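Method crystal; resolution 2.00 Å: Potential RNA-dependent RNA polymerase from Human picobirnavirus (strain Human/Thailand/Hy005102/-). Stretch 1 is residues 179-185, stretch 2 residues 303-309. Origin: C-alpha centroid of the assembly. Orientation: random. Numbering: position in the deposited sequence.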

# COMPACT_ATOMS: atom_id res chain seq x y z
N SER A 179 8.06 15.51 22.20
CA SER A 179 9.01 15.23 21.14
C SER A 179 8.45 14.05 20.34
O SER A 179 8.07 13.03 20.93
N GLY A 180 8.38 14.20 19.01
CA GLY A 180 7.71 13.20 18.19
C GLY A 180 8.65 12.11 17.69
O GLY A 180 9.82 12.36 17.38
N ALA A 181 8.13 10.89 17.62
CA ALA A 181 8.85 9.79 17.00
C ALA A 181 7.86 8.81 16.39
O ALA A 181 6.85 8.47 17.02
N ALA A 182 8.15 8.35 15.18
CA ALA A 182 7.45 7.19 14.66
C ALA A 182 7.76 5.98 15.54
O ALA A 182 8.82 5.90 16.17
N VAL A 183 6.84 5.04 15.58
CA VAL A 183 7.06 3.78 16.28
C VAL A 183 7.23 2.68 15.25
O VAL A 183 6.46 2.59 14.29
N LEU A 184 8.24 1.82 15.46
CA LEU A 184 8.52 0.71 14.55
C LEU A 184 7.38 -0.29 14.59
O LEU A 184 7.15 -0.93 15.62
N GLY A 185 6.66 -0.41 13.47
CA GLY A 185 5.64 -1.42 13.29
C GLY A 185 6.04 -2.47 12.26
O GLY A 185 7.14 -2.46 11.70
N ALA A 303 12.27 12.77 7.87
CA ALA A 303 13.26 13.06 8.90
C ALA A 303 12.82 12.68 10.31
O ALA A 303 13.61 12.85 11.24
N ILE A 304 11.60 12.19 10.51
CA ILE A 304 11.08 11.98 11.87
C ILE A 304 11.90 10.92 12.58
O ILE A 304 12.33 9.93 11.94
N PRO A 305 12.23 11.08 13.87
CA PRO A 305 12.96 10.02 14.58
C PRO A 305 12.13 8.74 14.61
O PRO A 305 10.92 8.75 14.41
N LEU A 306 12.82 7.62 14.87
CA LEU A 306 12.19 6.31 14.94
C LEU A 306 12.43 5.67 16.30
O LEU A 306 13.57 5.39 16.66
N ALA A 307 11.34 5.39 17.03
CA ALA A 307 11.40 4.63 18.28
C ALA A 307 11.27 3.15 17.92
O ALA A 307 10.19 2.69 17.54
N TYR A 308 12.36 2.40 18.02
CA TYR A 308 12.35 1.01 17.58
C TYR A 308 12.42 0.01 18.73
O TYR A 308 12.29 -1.19 18.50
N ASN A 309 12.61 0.49 19.96
CA ASN A 309 12.56 -0.34 21.15
C ASN A 309 12.23 0.57 22.32
O ASN A 309 12.28 1.79 22.21

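Side-chain packing between two parallel strands, 182-185 and 306-309, of the picobirnavirus polymerase. The apolar centre lies on the sheet face that carries Ala-182 and Leu-306. The CA-to-CB bond of Leu-306 (chi1 t, chi2 p) points to this face, and the side chain's end comes nearer the neighbouring strand, so that CD1 sits 4.1 Å from Ala-182 CB and 4.2 Å from Leu-184 CB. The small side chain of Ala-182 also meets Ile-304, its CB 4.2 Å from Ile-304 CG2. Ile-304 points toward stretch 1 in an extended t, t conformation, which carries CD1 to 3.8 Å from Ala-182 N. Leu-184, likewise directed toward its partner strand (chi1 t, chi2 p), continues the apolar row: its CD2 lies 4.0 Å from Tyr-308 CB. Tyr-308 (chi1 p) points sideways from CA to CB, and its ring extends clear of the contact.

A second cluster gathers around Ala-181, whose CB is 4.2 Å from both Pro-305 CB and Ala-307 CB. Val-183 (chi1 t) shares a sheet face with Ala-307; its CG1 reaches 4.3 Å from Ala-307 O. At Gly-180, with no side chain, the carbonyl O approaches Pro-305 CD at 3.5 Å.

The polar partners across the contact are all backbone groups. Ala-182 N donates to Pro-305 O (2.9 Å), Ala-307 N to Ala-182 O (2.7 Å) and Leu-184 N to Ala-307 O (3.0 Å); Ala-182 thus uses both its amide and its carbonyl, as parallel pairing requires. The first bond is the most bent, at 138°. CA-H...O contacts, Ala-181 CA to Pro-305 O and Val-183 CA to Ala-307 O, both 3.5 Å, supplement them. At the ends, Ser-179 (chi1 t) and Asn-309 (chi1 t) make no contact across the stretches; Asn-309 ND2 is hydrogen-bonded elsewhere in the structure.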

# COMPACT_ATOMS: atom_id res chain seq x y z
CB SER A 179 10.40 14.92 21.70
OG SER A 179 11.42 15.16 20.73
CB ALA A 181 9.76 9.08 18.01
CB ALA A 182 7.85 6.89 13.21
CB VAL A 183 5.89 3.48 17.23
CG1 VAL A 183 5.95 2.03 17.72
CG2 VAL A 183 5.91 4.45 18.42
CB LEU A 184 9.83 0.03 14.90
CG LEU A 184 10.20 -1.16 13.98
CD1 LEU A 184 10.49 -0.69 12.55
CD2 LEU A 184 11.37 -1.97 14.52
CB ALA A 303 13.63 14.55 8.88
CB ILE A 304 9.58 11.59 11.82
CG1 ILE A 304 8.94 11.63 13.23
CG2 ILE A 304 9.39 10.22 11.15
CD1 ILE A 304 7.43 11.49 13.19
CB PRO A 305 13.15 10.60 15.99
CG PRO A 305 13.07 12.11 15.79
CD PRO A 305 12.02 12.27 14.72
CB LEU A 306 12.74 5.38 13.86
CG LEU A 306 12.19 3.96 13.87
CD1 LEU A 306 10.67 3.93 13.54
CD2 LEU A 306 12.97 3.11 12.87
CB ALA A 307 10.31 5.07 19.25
CB TYR A 308 13.51 0.76 16.59
CG TYR A 308 14.88 1.07 17.15
CD1 TYR A 308 15.64 0.09 17.78
CD2 TYR A 308 15.43 2.35 17.02
CE1 TYR A 308 16.89 0.37 18.28
CE2 TYR A 308 16.69 2.64 17.52
CZ TYR A 308 17.41 1.65 18.15
OH TYR A 308 18.66 1.93 18.66
CB ASN A 309 13.87 -1.10 21.37
CG ASN A 309 13.75 -2.23 22.39
OD1 ASN A 309 12.66 -2.55 22.87
ND2 ASN A 309 14.87 -2.85 22.73